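Local coordinates for protein esterase (uncultured bacterium pCosCE1, PDB 7ATL) that hydrolyses carboxylic esters and also transfers acyl groups as a promiscuous acyltransferase, one of the family VIII carboxylesterases related to beta-lactamases, at residues 133-138 with 155-159; 124-128 with 243-248; 139-145 with 260-266; 111-117 with 175-181; 94-98 with 150-154. All coordinates share one frame; numbering follows the deposited sequence.

How the interactions relate
All five contacts belong to the mainly helical part of the beta-lactamase-like fold. Interactions 1 and 5 share helix 149-157, their centres about 11 Å apart; the centres of interactions 4 and 5 are about 13 Å apart, and there Leu153 and Phe97 meet helix 174-186. Interactions 1 and 2 join through Gln127 OE1, 2.8 Å from Tyr133 N, and interactions 2 and 3 through the salt bridge of Arg124 NH1 with Glu143 OE1 (2.7 Å). Ser262 OG, 2.7 Å from Asp176 OD2, ties interaction 3 to interaction 4. Both of these contacts border a probable SxxK site (Ser65, Lys68, with Tyr123): Asp140 touches Tyr123, and His117 and Ile175 touch Lys68.

Interaction 1: residues 133-138 with 155-159; sequences YHRLGI and LLAQA. With EDO (1,2-ethanediol), chain F.
Tyr133 and Leu156 meet at a slant, the CD1 methyl of Leu156 pressing on the phenol end of the ring, 3.4 Å from Tyr133 CZ. The contact brings together the C-terminal ends of helices 132-136 and 149-157 in the helical part of a beta-lactamase-like fold. The first helix finishes in a Schellman motif: Gly137 has a positive phi of 80°, its N bonds to His134 O, and Ile138 N reaches back to Tyr133 O. This turn places Ile138 against one face of the Tyr133 ring, with CD1 3.7 Å above the plane and toward its rim. The same methyl lies 3.7 Å from Leu156 CA. Ile138 CG1 stands beside its own backbone N (chi1 -68°), which carries the branch toward helix 149-157. There it runs past Leu155 in the opposite sense, Ile138 CG1 to Leu155 CB being 3.9 Å. Leu155 CD1 reaches the carbonyl oxygens of Leu136 and Gly137. Farther along, Ala159 CB fits between Tyr133 CE1 at 3.6 Å and Leu136 CD1 at 3.8 Å. The Tyr133 hydroxyl is held from elsewhere, by a hydrogen bond with Asp122 N. At the end of the turn sits an ethanediol, probably from the crystallisation liquor, whose O2 donates a weak hydrogen bond of 3.4 Å to His134 O.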
# COMPACT_ATOMS: atom_id res chain seq x y z
N TYR A 133 20.57 -6.74 -3.68
CA TYR A 133 19.87 -6.51 -2.38
C TYR A 133 19.96 -7.76 -1.48
O TYR A 133 20.17 -7.57 -0.28
CB TYR A 133 18.42 -6.09 -2.60
CG TYR A 133 18.17 -4.65 -2.98
CD1 TYR A 133 19.11 -3.89 -3.65
CD2 TYR A 133 16.95 -4.06 -2.71
CE1 TYR A 133 18.85 -2.57 -4.01
CE2 TYR A 133 16.67 -2.76 -3.08
CZ TYR A 133 17.62 -2.00 -3.73
OH TYR A 133 17.34 -0.72 -4.08
N HIS A 134 19.80 -8.99 -2.02
CA HIS A 134 19.95 -10.26 -1.25
C HIS A 134 21.36 -10.30 -0.62
O HIS A 134 21.45 -10.47 0.61
CB HIS A 134 19.60 -11.46 -2.17
CG HIS A 134 18.20 -11.48 -2.72
ND1 HIS A 134 17.86 -10.88 -3.94
CD2 HIS A 134 17.06 -12.04 -2.24
CE1 HIS A 134 16.58 -11.07 -4.16
NE2 HIS A 134 16.07 -11.77 -3.14
N ARG A 135 22.40 -10.12 -1.44
CA ARG A 135 23.82 -10.17 -1.00
C ARG A 135 24.09 -9.09 0.05
O ARG A 135 25.01 -9.27 0.84
CB ARG A 135 24.78 -10.07 -2.19
CG ARG A 135 24.98 -11.38 -2.94
CD ARG A 135 26.12 -11.38 -3.97
NE ARG A 135 26.33 -10.06 -4.58
CZ ARG A 135 25.69 -9.55 -5.65
NH1 ARG A 135 24.74 -10.22 -6.29
NH2 ARG A 135 26.00 -8.34 -6.09
N LEU A 136 23.33 -8.01 0.08
CA LEU A 136 23.61 -6.93 1.08
C LEU A 136 22.78 -7.13 2.34
O LEU A 136 23.10 -6.48 3.31
CB LEU A 136 23.34 -5.58 0.43
CG LEU A 136 24.55 -4.93 -0.24
CD1 LEU A 136 24.12 -3.75 -1.10
CD2 LEU A 136 25.57 -4.51 0.82
N GLY A 137 21.74 -7.97 2.32
CA GLY A 137 20.90 -8.21 3.51
C GLY A 137 19.87 -7.11 3.72
O GLY A 137 19.45 -6.89 4.88
N ILE A 138 19.49 -6.43 2.66
CA ILE A 138 18.41 -5.41 2.69
C ILE A 138 17.07 -6.12 2.92
O ILE A 138 16.82 -7.17 2.30
CB ILE A 138 18.47 -4.59 1.38
CG1 ILE A 138 19.74 -3.75 1.35
CG2 ILE A 138 17.22 -3.74 1.19
CD1 ILE A 138 20.16 -3.36 -0.04
N LEU A 155 22.19 -0.04 4.70
CA LEU A 155 22.51 -1.17 3.79
C LEU A 155 22.06 -0.78 2.38
O LEU A 155 22.84 -0.95 1.42
CB LEU A 155 21.85 -2.45 4.31
CG LEU A 155 22.42 -3.05 5.61
CD1 LEU A 155 21.73 -4.37 5.93
CD2 LEU A 155 23.93 -3.28 5.54
N LEU A 156 20.83 -0.26 2.25
CA LEU A 156 20.23 0.17 0.94
C LEU A 156 21.12 1.23 0.28
O LEU A 156 21.26 1.20 -0.98
CB LEU A 156 18.81 0.71 1.20
CG LEU A 156 18.04 1.21 -0.02
CD1 LEU A 156 17.88 0.11 -1.07
CD2 LEU A 156 16.67 1.71 0.41
N ALA A 157 21.69 2.13 1.08
CA ALA A 157 22.56 3.25 0.64
C ALA A 157 23.77 2.69 -0.10
O ALA A 157 24.30 3.41 -0.97
CB ALA A 157 22.99 4.10 1.81
N GLN A 158 24.20 1.46 0.24
CA GLN A 158 25.42 0.83 -0.33
C GLN A 158 25.12 0.10 -1.65
O GLN A 158 26.08 -0.37 -2.30
CB GLN A 158 26.03 -0.14 0.68
CG GLN A 158 26.56 0.53 1.94
CD GLN A 158 26.94 -0.55 2.91
OE1 GLN A 158 26.38 -0.66 4.00
NE2 GLN A 158 27.83 -1.43 2.47
N ALA A 159 23.85 -0.02 -2.02
CA ALA A 159 23.44 -0.64 -3.29
C ALA A 159 23.44 0.40 -4.42
O ALA A 159 23.06 1.54 -4.21
CB ALA A 159 22.08 -1.30 -3.13
C1 EDO F . 18.77 -10.81 2.56
O1 EDO F . 17.90 -9.71 2.86
C2 EDO F . 18.28 -11.72 1.49
O2 EDO F . 19.07 -12.86 1.26

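Interaction 2: residues 124-128 with 243-248; sequences RLSQP and FGFEIE
Gly244 passes close over residues 124-128, a short 3-10 turn and the loop after it, its CA making a CH···O contact of 3.6 Å with Leu125 O; lacking a side chain, it lets the two backbones draw together. Phe245 follows and takes the same carbonyl more firmly: Phe245 N donates to Leu125 O at 2.9 Å, in a nearly straight bond. The Phe245 ring turns its edge to Ser126 O, 3.5 Å from CE1, and offers a face to Pro128, whose CB makes a CH-pi contact 4.3 Å from the ring centroid. At Glu246 the chain becomes a strand. A water accepts from Glu246 N at 3.0 Å and donates to Gln127 O at 2.8 Å, while Glu246 O faces the CA of Leu125. Ile247 lies alongside Leu125, both side chains pointing the same way, with Ile247 CD1 3.7 Å from Leu125 CD2. Leu125 CG sits between its backbone N and carbonyl carbon (chi1 55°), which sets the branch beside the isoleucine. Glu248 ends the segment with a salt bridge, OE1 receiving Arg124 NH2 at 2.7 Å through its anti lone pair; Arg124 also pairs with Glu143. The bond to Glu248 is bent (145° at the hydrogen), and the guanidinium and carboxylate planes are almost perpendicular, 86° apart. In this beta-lactamase-like fold Ser126 touches the probable SxxK site, strand 246-249 pairs antiparallel with strand 235-238, and Arg124 packs against Tyr133 and His134 of helix 132-136.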
# COMPACT_ATOMS: atom_id res chain seq x y z
N ARG A 124 13.93 -5.99 -2.98
CA ARG A 124 14.65 -7.28 -2.96
C ARG A 124 13.74 -8.32 -3.61
O ARG A 124 14.29 -9.23 -4.29
CB ARG A 124 14.99 -7.65 -1.52
CG ARG A 124 15.90 -8.86 -1.34
CD ARG A 124 16.10 -9.10 0.14
NE ARG A 124 15.74 -10.47 0.46
CZ ARG A 124 14.84 -10.87 1.36
NH1 ARG A 124 14.16 -10.00 2.09
NH2 ARG A 124 14.63 -12.16 1.54
N LEU A 125 12.43 -8.19 -3.45
CA LEU A 125 11.44 -9.15 -4.01
C LEU A 125 11.33 -8.98 -5.53
O LEU A 125 10.80 -9.92 -6.17
CB LEU A 125 10.09 -9.04 -3.30
CG LEU A 125 9.43 -7.66 -3.26
CD1 LEU A 125 9.01 -7.17 -4.63
CD2 LEU A 125 8.22 -7.68 -2.35
N SER A 126 11.82 -7.87 -6.10
CA SER A 126 11.92 -7.65 -7.57
C SER A 126 13.24 -8.18 -8.11
O SER A 126 13.42 -8.08 -9.34
CB SER A 126 11.82 -6.21 -7.96
OG SER A 126 10.69 -5.62 -7.36
N GLN A 127 14.14 -8.67 -7.24
CA GLN A 127 15.49 -9.12 -7.65
C GLN A 127 15.54 -10.64 -7.59
O GLN A 127 14.90 -11.23 -6.75
CB GLN A 127 16.55 -8.44 -6.80
CG GLN A 127 16.76 -6.98 -7.17
CD GLN A 127 17.86 -6.35 -6.35
OE1 GLN A 127 18.55 -7.00 -5.55
NE2 GLN A 127 18.01 -5.06 -6.52
N PRO A 128 16.30 -11.29 -8.51
CA PRO A 128 16.48 -12.74 -8.47
C PRO A 128 17.21 -13.12 -7.17
O PRO A 128 17.75 -12.23 -6.54
CB PRO A 128 17.30 -13.10 -9.72
CG PRO A 128 17.59 -11.79 -10.46
CD PRO A 128 17.07 -10.66 -9.60
N PHE A 243 5.24 -9.17 -11.27
CA PHE A 243 5.24 -8.53 -9.93
C PHE A 243 6.63 -8.64 -9.26
O PHE A 243 6.95 -7.82 -8.40
CB PHE A 243 4.09 -9.10 -9.09
CG PHE A 243 2.72 -8.77 -9.64
CD1 PHE A 243 2.18 -9.47 -10.72
CD2 PHE A 243 1.96 -7.74 -9.10
CE1 PHE A 243 0.93 -9.15 -11.23
CE2 PHE A 243 0.70 -7.43 -9.61
CZ PHE A 243 0.19 -8.13 -10.67
N GLY A 244 7.43 -9.63 -9.65
CA GLY A 244 8.79 -9.84 -9.14
C GLY A 244 9.17 -11.30 -9.22
O GLY A 244 8.82 -11.95 -10.19
N PHE A 245 9.89 -11.79 -8.22
CA PHE A 245 10.41 -13.18 -8.15
C PHE A 245 9.77 -13.77 -6.91
O PHE A 245 8.62 -14.22 -7.03
CB PHE A 245 11.95 -13.21 -8.14
CG PHE A 245 12.60 -12.83 -9.46
CD1 PHE A 245 12.74 -11.49 -9.82
CD2 PHE A 245 13.05 -13.81 -10.34
CE1 PHE A 245 13.33 -11.14 -11.03
CE2 PHE A 245 13.62 -13.45 -11.56
CZ PHE A 245 13.76 -12.12 -11.90
N GLU A 246 10.46 -13.67 -5.77
CA GLU A 246 10.10 -14.36 -4.51
C GLU A 246 10.06 -13.32 -3.41
O GLU A 246 10.97 -12.50 -3.34
CB GLU A 246 11.07 -15.49 -4.16
CG GLU A 246 10.91 -16.71 -5.05
CD GLU A 246 11.56 -17.97 -4.51
OE1 GLU A 246 12.35 -17.87 -3.54
OE2 GLU A 246 11.28 -19.06 -5.05
N ILE A 247 9.02 -13.39 -2.59
CA ILE A 247 8.76 -12.45 -1.47
C ILE A 247 8.85 -13.26 -0.17
O ILE A 247 8.35 -14.41 -0.14
CB ILE A 247 7.40 -11.74 -1.63
CG1 ILE A 247 7.07 -10.90 -0.39
CG2 ILE A 247 6.30 -12.75 -1.93
CD1 ILE A 247 5.93 -9.96 -0.59
N GLU A 248 9.46 -12.67 0.85
CA GLU A 248 9.65 -13.28 2.19
C GLU A 248 8.62 -12.66 3.14
O GLU A 248 8.74 -11.46 3.42
CB GLU A 248 11.07 -13.02 2.70
CG GLU A 248 11.43 -13.94 3.84
CD GLU A 248 12.79 -13.81 4.49
OE1 GLU A 248 13.72 -13.19 3.90
OE2 GLU A 248 12.89 -14.33 5.61
O HOH W 1 13.14 -12.50 -4.93

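Interaction 3: residues 139-145 with 260-266; sequences KDGMELS and YPSGGAG. With EDO (1,2-ethanediol), chain F.
Met142 and Ala265 supply the apolar part of this loop-to-loop contact: the thioether chain bends round the Ala265 methyl, with Met142 CG 3.7 Å from Ala265 CB and SD and CE nearly as close. The Gly141 backbone packs on the Ser262 side chain, Gly141 CA lying 3.6 Å from Ser262 OG. Tyr260 brings its hydroxyl end against Lys139, OH to CB 3.3 Å, while Ser145 OG, hydrogen-bonded to Leu147 N, lies at the ring edge, in its plane. Waters bridge the two loops. One stands 2.5 Å from Tyr260 OH and donates to Lys139 O at 3.0 Å; a second accepts from Tyr260 N, its weak bond to Ser145 O being doubtful. Internal hydrogen bonds shape the loop of residues 139-145. The carboxylate of Glu143 folds back (chi2 -84°) under its own backbone, where OE1 takes Asp140 N at 3.0 Å in a nearly straight bond and OE2 takes Gly141 N at 2.9 Å. Its charge is also matched by Arg124. Lys139 NZ reaches an ethanediol O1 at 2.7 Å. Both loops border the probable SxxK site of the beta-lactamase-like fold: its lysine, Lys68 of helix 67-80, binds Gly264 O, Asp176 of helix 174-186 binds Ser262 OG, Met142 rests on strand 246-249, and Tyr260 packs on helix 149-157.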
# COMPACT_ATOMS: atom_id res chain seq x y z
N LYS A 139 16.24 -5.56 3.78
CA LYS A 139 14.90 -6.10 4.12
C LYS A 139 13.82 -5.27 3.41
O LYS A 139 13.98 -4.05 3.27
CB LYS A 139 14.75 -6.12 5.64
CG LYS A 139 15.83 -6.92 6.37
CD LYS A 139 15.87 -8.40 5.97
CE LYS A 139 17.20 -9.07 6.21
NZ LYS A 139 17.29 -10.30 5.39
N ASP A 140 12.75 -5.92 2.98
CA ASP A 140 11.65 -5.26 2.24
C ASP A 140 10.57 -4.78 3.20
O ASP A 140 9.65 -4.11 2.72
CB ASP A 140 11.08 -6.20 1.17
CG ASP A 140 11.95 -6.38 -0.06
OD1 ASP A 140 12.85 -5.51 -0.30
OD2 ASP A 140 11.69 -7.37 -0.82
N GLY A 141 10.65 -5.10 4.50
CA GLY A 141 9.70 -4.62 5.52
C GLY A 141 8.69 -5.68 6.00
O GLY A 141 7.92 -5.36 6.92
N MET A 142 8.68 -6.90 5.46
CA MET A 142 7.62 -7.91 5.79
C MET A 142 8.18 -9.18 6.44
O MET A 142 7.37 -10.02 6.90
CB MET A 142 6.83 -8.25 4.52
CG MET A 142 5.97 -7.07 4.08
SD MET A 142 5.38 -7.25 2.38
CE MET A 142 6.88 -6.83 1.50
N GLU A 143 9.51 -9.28 6.54
CA GLU A 143 10.25 -10.48 7.00
C GLU A 143 10.86 -10.23 8.38
O GLU A 143 10.88 -9.07 8.82
CB GLU A 143 11.34 -10.85 5.98
CG GLU A 143 12.51 -9.86 5.92
CD GLU A 143 12.20 -8.67 5.03
OE1 GLU A 143 12.45 -8.79 3.82
OE2 GLU A 143 11.66 -7.65 5.53
N LEU A 144 11.36 -11.27 9.04
CA LEU A 144 12.04 -11.12 10.36
C LEU A 144 13.44 -10.56 10.13
O LEU A 144 14.07 -10.88 9.11
CB LEU A 144 12.07 -12.47 11.09
CG LEU A 144 10.72 -13.07 11.46
CD1 LEU A 144 10.91 -14.38 12.22
CD2 LEU A 144 9.88 -12.12 12.29
N SER A 145 13.90 -9.72 11.04
CA SER A 145 15.26 -9.12 11.02
C SER A 145 15.59 -8.56 12.39
O SER A 145 14.65 -8.32 13.17
CB SER A 145 15.39 -8.06 9.95
OG SER A 145 15.19 -6.75 10.47
N TYR A 260 11.28 -2.96 13.07
CA TYR A 260 11.46 -1.58 12.54
C TYR A 260 10.22 -1.18 11.73
O TYR A 260 9.60 -2.00 11.04
CB TYR A 260 12.78 -1.39 11.77
CG TYR A 260 12.83 -1.98 10.39
CD1 TYR A 260 12.31 -1.29 9.32
CD2 TYR A 260 13.39 -3.22 10.15
CE1 TYR A 260 12.34 -1.82 8.04
CE2 TYR A 260 13.42 -3.77 8.87
CZ TYR A 260 12.90 -3.06 7.81
OH TYR A 260 12.91 -3.56 6.53
N PRO A 261 9.79 0.09 11.89
CA PRO A 261 8.64 0.62 11.17
C PRO A 261 8.93 0.73 9.67
O PRO A 261 9.72 1.56 9.32
CB PRO A 261 8.43 2.00 11.79
CG PRO A 261 9.79 2.38 12.33
CD PRO A 261 10.35 1.07 12.83
N SER A 262 8.34 -0.15 8.86
CA SER A 262 8.42 -0.11 7.38
C SER A 262 7.28 0.75 6.86
O SER A 262 6.14 0.29 6.89
CB SER A 262 8.38 -1.50 6.76
OG SER A 262 8.15 -1.41 5.36
N GLY A 263 7.59 1.96 6.42
CA GLY A 263 6.62 2.85 5.75
C GLY A 263 6.00 2.26 4.49
O GLY A 263 4.84 2.59 4.21
N GLY A 264 6.75 1.44 3.77
CA GLY A 264 6.27 0.77 2.55
C GLY A 264 5.41 -0.47 2.80
O GLY A 264 4.65 -0.81 1.88
N ALA A 265 5.56 -1.19 3.92
CA ALA A 265 4.93 -2.54 4.02
C ALA A 265 4.67 -3.03 5.45
O ALA A 265 4.12 -4.13 5.60
CB ALA A 265 5.78 -3.52 3.23
N GLY A 266 4.97 -2.25 6.48
CA GLY A 266 5.00 -2.79 7.85
C GLY A 266 3.75 -2.52 8.70
O GLY A 266 3.78 -2.90 9.92
C1 EDO F . 18.77 -10.81 2.56
O1 EDO F . 17.90 -9.71 2.86
C2 EDO F . 18.28 -11.72 1.49
O2 EDO F . 19.07 -12.86 1.26
O HOH W 2 12.37 -1.96 4.71
O HOH W 3 13.41 -5.26 12.93

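Interaction 4: residues 111-117 with 175-181; sequences IRHLLSH and IDVLGAV
Leu115 and Leu178 form the closest side-chain pair, their CD2 methyls 3.5 Å apart where the two chains meet at a slant. Leu178 CG points away from its backbone N (chi1 -177°), which sends the branch toward helix 111-116. Beside this pair, Ile175 CD1 reaches the backbone of the other helix, 3.6 Å from Leu114 O, and Leu114 CD1 sits 3.9 Å from Val177 CG1, the two side chains at about a right angle. Helices 111-116 and 174-186 thus pack mainly through leucine, isoleucine and valine within the helical part of the beta-lactamase-like fold; the axes of segments 111-116 and 175-181 come within 9.0 Å and run roughly antiparallel at 136°. Packing is looser toward Ile111, which meets Val181 tip to tip, CD1 to CG1 4.1 Å, and whose CG2 is 4.2 Å from Leu178 CD1. Neither end opens to solvent, since all the touching residues are buried. At the other end His117 follows the helix with positive phi, and its ring lies across Ile175, with NE2 3.9 Å from Ile175 CG1. The ring's ND1 is hydrogen-bonded to Ser172 OG, and both His117 and Ile175 also touch Lys68 of the probable SxxK motif.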
# COMPACT_ATOMS: atom_id res chain seq x y z
N ILE A 111 12.48 14.26 -3.01
CA ILE A 111 11.27 13.76 -2.30
C ILE A 111 10.23 13.38 -3.36
O ILE A 111 9.61 12.32 -3.20
CB ILE A 111 10.77 14.80 -1.28
CG1 ILE A 111 11.85 15.13 -0.24
CG2 ILE A 111 9.50 14.33 -0.60
CD1 ILE A 111 12.34 13.94 0.55
N ARG A 112 10.05 14.14 -4.43
CA ARG A 112 9.00 13.80 -5.43
C ARG A 112 9.35 12.47 -6.11
O ARG A 112 8.42 11.78 -6.64
CB ARG A 112 8.81 14.90 -6.49
CG ARG A 112 10.08 15.25 -7.26
CD ARG A 112 9.79 16.21 -8.40
NE ARG A 112 9.55 17.56 -7.91
CZ ARG A 112 8.37 18.16 -7.83
NH1 ARG A 112 7.25 17.54 -8.17
NH2 ARG A 112 8.31 19.39 -7.35
N HIS A 113 10.63 12.13 -6.17
CA HIS A 113 11.09 10.86 -6.75
C HIS A 113 10.70 9.75 -5.77
O HIS A 113 10.19 8.69 -6.23
CB HIS A 113 12.59 10.87 -7.09
CG HIS A 113 13.06 11.95 -8.01
ND1 HIS A 113 14.28 12.61 -7.82
CD2 HIS A 113 12.52 12.48 -9.13
CE1 HIS A 113 14.47 13.49 -8.78
NE2 HIS A 113 13.41 13.44 -9.60
N LEU A 114 10.92 9.94 -4.47
CA LEU A 114 10.47 8.92 -3.48
C LEU A 114 8.96 8.66 -3.63
O LEU A 114 8.55 7.50 -3.66
CB LEU A 114 10.82 9.34 -2.05
CG LEU A 114 12.29 9.39 -1.68
CD1 LEU A 114 12.47 9.69 -0.20
CD2 LEU A 114 12.99 8.09 -2.04
N LEU A 115 8.14 9.71 -3.75
CA LEU A 115 6.66 9.62 -3.73
C LEU A 115 6.13 8.84 -4.95
O LEU A 115 5.03 8.26 -4.83
CB LEU A 115 6.09 11.03 -3.71
CG LEU A 115 6.37 11.82 -2.43
CD1 LEU A 115 5.89 13.26 -2.57
CD2 LEU A 115 5.70 11.16 -1.24
N SER A 116 6.85 8.85 -6.07
CA SER A 116 6.39 8.30 -7.37
C SER A 116 7.27 7.13 -7.79
O SER A 116 7.08 6.61 -8.90
CB SER A 116 6.34 9.39 -8.43
OG SER A 116 5.37 10.38 -8.09
N HIS A 117 8.21 6.71 -6.93
CA HIS A 117 9.05 5.50 -7.16
C HIS A 117 9.92 5.69 -8.41
O HIS A 117 10.03 4.74 -9.18
CB HIS A 117 8.17 4.24 -7.27
CG HIS A 117 7.50 3.86 -5.99
ND1 HIS A 117 8.16 3.20 -4.99
CD2 HIS A 117 6.23 4.06 -5.55
CE1 HIS A 117 7.34 3.00 -3.98
NE2 HIS A 117 6.15 3.53 -4.29
N ILE A 175 9.36 4.36 -0.11
CA ILE A 175 8.45 4.88 0.96
C ILE A 175 9.06 4.52 2.33
O ILE A 175 8.80 5.25 3.29
CB ILE A 175 6.99 4.42 0.76
CG1 ILE A 175 6.45 4.82 -0.61
CG2 ILE A 175 6.08 4.99 1.85
CD1 ILE A 175 6.59 6.30 -0.92
N ASP A 176 9.87 3.46 2.40
CA ASP A 176 10.64 3.12 3.63
C ASP A 176 11.64 4.25 3.86
O ASP A 176 11.79 4.70 5.03
CB ASP A 176 11.30 1.74 3.56
CG ASP A 176 10.33 0.57 3.51
OD1 ASP A 176 9.45 0.58 2.61
OD2 ASP A 176 10.46 -0.35 4.37
N VAL A 177 12.29 4.72 2.79
CA VAL A 177 13.23 5.87 2.86
C VAL A 177 12.45 7.12 3.31
O VAL A 177 12.93 7.81 4.23
CB VAL A 177 14.00 6.08 1.54
CG1 VAL A 177 14.93 7.28 1.63
CG2 VAL A 177 14.78 4.83 1.16
N LEU A 178 11.27 7.37 2.73
CA LEU A 178 10.44 8.56 3.04
C LEU A 178 10.14 8.58 4.54
O LEU A 178 10.28 9.66 5.16
CB LEU A 178 9.16 8.50 2.21
CG LEU A 178 8.23 9.71 2.35
CD1 LEU A 178 8.91 11.02 1.98
CD2 LEU A 178 6.98 9.49 1.52
N GLY A 179 9.80 7.43 5.10
CA GLY A 179 9.53 7.27 6.55
C GLY A 179 10.66 7.82 7.40
O GLY A 179 10.38 8.61 8.32
N ALA A 180 11.89 7.45 7.07
CA ALA A 180 13.09 7.94 7.78
C ALA A 180 13.24 9.44 7.56
O ALA A 180 13.53 10.17 8.51
CB ALA A 180 14.31 7.15 7.35
N VAL A 181 13.02 9.93 6.34
CA VAL A 181 13.04 11.40 6.13
C VAL A 181 12.03 12.05 7.08
O VAL A 181 12.38 13.02 7.77
CB VAL A 181 12.73 11.80 4.68
CG1 VAL A 181 12.46 13.29 4.57
CG2 VAL A 181 13.84 11.37 3.74

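Interaction 5: residues 94-98 with 150-154; sequences LPWFT and EQNLR
Trp96 lays its indole against Arg154, and the contact can be followed outward from CB, which lies 3.8 Å from Arg154 NH1. A chi1 of 46° tucks CG over the backbone, which brings the ring against Arg154. Over the five-membered ring the guanidinium stacks almost flat, planes 23° apart, with Arg154 CZ 3.8 Å from the ring centroid in a cation-pi contact; CD1 meets NH2 at 3.2 Å. Farther out, Arg154 CG makes a CH-pi contact with the six-membered ring, 3.9 Å from its centroid. Trp96 sits in a type I turn from Leu94 to Phe97, in the loop between helices 67-80 and 111-116 of the beta-lactamase-like fold, which here packs on helix 149-157. At the far rim CZ2 lies 3.9 Å from Glu150 CG, and CH2 touches Leu153 CB at 3.7 Å, in the plane of the ring. Leu94 CB backs the face opposite Arg154. The guanidinium is held in place by Glu150, one helical turn earlier: Glu150 OE1 takes Arg154 NE at 2.9 Å and, at greater length, Arg154 NH2 in a side-on salt bridge. Next to the indole, Phe97 turns its ring edge to the helix, with CE1 3.7 Å from Leu153 O.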
# COMPACT_ATOMS: atom_id res chain seq x y z
N LEU A 94 18.82 12.78 5.33
CA LEU A 94 19.66 11.61 5.73
C LEU A 94 21.05 11.76 5.11
O LEU A 94 21.30 11.23 4.04
CB LEU A 94 18.94 10.33 5.27
CG LEU A 94 17.47 10.23 5.67
CD1 LEU A 94 16.79 9.03 5.03
CD2 LEU A 94 17.33 10.19 7.17
N PRO A 95 22.00 12.49 5.75
CA PRO A 95 23.26 12.85 5.08
C PRO A 95 24.06 11.65 4.53
O PRO A 95 24.79 11.83 3.61
CB PRO A 95 24.07 13.62 6.14
CG PRO A 95 23.06 14.01 7.24
CD PRO A 95 21.90 13.04 7.11
N TRP A 96 23.87 10.47 5.11
CA TRP A 96 24.54 9.19 4.74
C TRP A 96 23.82 8.45 3.60
O TRP A 96 24.41 7.50 3.03
CB TRP A 96 24.65 8.32 6.00
CG TRP A 96 23.38 8.26 6.80
CD1 TRP A 96 23.08 9.01 7.90
CD2 TRP A 96 22.23 7.44 6.54
NE1 TRP A 96 21.83 8.70 8.35
CE2 TRP A 96 21.28 7.74 7.55
CE3 TRP A 96 21.89 6.49 5.56
CZ2 TRP A 96 20.04 7.11 7.61
CZ3 TRP A 96 20.66 5.87 5.62
CH2 TRP A 96 19.75 6.18 6.64
N PHE A 97 22.58 8.81 3.25
CA PHE A 97 21.86 8.18 2.12
C PHE A 97 22.26 8.87 0.81
O PHE A 97 21.53 9.74 0.28
CB PHE A 97 20.34 8.21 2.32
CG PHE A 97 19.62 7.21 1.46
CD1 PHE A 97 19.50 5.89 1.87
CD2 PHE A 97 19.13 7.57 0.22
CE1 PHE A 97 18.89 4.95 1.06
CE2 PHE A 97 18.52 6.63 -0.59
CZ PHE A 97 18.39 5.32 -0.16
N THR A 98 23.40 8.43 0.27
CA THR A 98 24.01 9.01 -0.95
C THR A 98 24.41 7.90 -1.91
O THR A 98 25.56 7.85 -2.34
CB THR A 98 25.17 9.92 -0.56
OG1 THR A 98 26.06 9.21 0.29
CG2 THR A 98 24.72 11.16 0.17
N GLU A 150 17.11 2.57 10.34
CA GLU A 150 18.36 3.27 9.96
C GLU A 150 19.37 2.23 9.46
O GLU A 150 20.01 2.51 8.43
CB GLU A 150 18.93 4.07 11.14
CG GLU A 150 20.17 4.84 10.72
CD GLU A 150 20.71 5.86 11.70
OE1 GLU A 150 21.95 5.94 11.80
OE2 GLU A 150 19.89 6.60 12.31
N GLN A 151 19.52 1.11 10.17
CA GLN A 151 20.51 0.05 9.84
C GLN A 151 20.13 -0.52 8.47
O GLN A 151 21.03 -0.67 7.62
CB GLN A 151 20.60 -1.03 10.92
CG GLN A 151 21.37 -0.62 12.16
CD GLN A 151 21.06 -1.55 13.31
OE1 GLN A 151 20.23 -2.44 13.24
NE2 GLN A 151 21.73 -1.35 14.42
N ASN A 152 18.84 -0.72 8.21
CA ASN A 152 18.37 -1.26 6.91
C ASN A 152 18.62 -0.26 5.77
O ASN A 152 18.99 -0.70 4.66
CB ASN A 152 16.90 -1.66 6.93
CG ASN A 152 16.56 -2.52 5.74
OD1 ASN A 152 17.34 -3.40 5.39
ND2 ASN A 152 15.41 -2.25 5.12
N LEU A 153 18.42 1.03 6.02
CA LEU A 153 18.58 2.07 4.97
C LEU A 153 20.07 2.36 4.72
O LEU A 153 20.42 2.77 3.58
CB LEU A 153 17.79 3.33 5.36
CG LEU A 153 16.27 3.15 5.45
CD1 LEU A 153 15.59 4.48 5.73
CD2 LEU A 153 15.69 2.51 4.20
N ARG A 154 20.93 2.14 5.72
CA ARG A 154 22.40 2.26 5.52
C ARG A 154 22.85 1.11 4.62
O ARG A 154 23.79 1.33 3.81
CB ARG A 154 23.17 2.31 6.84
CG ARG A 154 23.09 3.67 7.53
CD ARG A 154 23.51 3.60 9.00
NE ARG A 154 23.57 4.91 9.61
CZ ARG A 154 24.52 5.82 9.40
NH1 ARG A 154 25.51 5.58 8.56
NH2 ARG A 154 24.46 6.99 10.02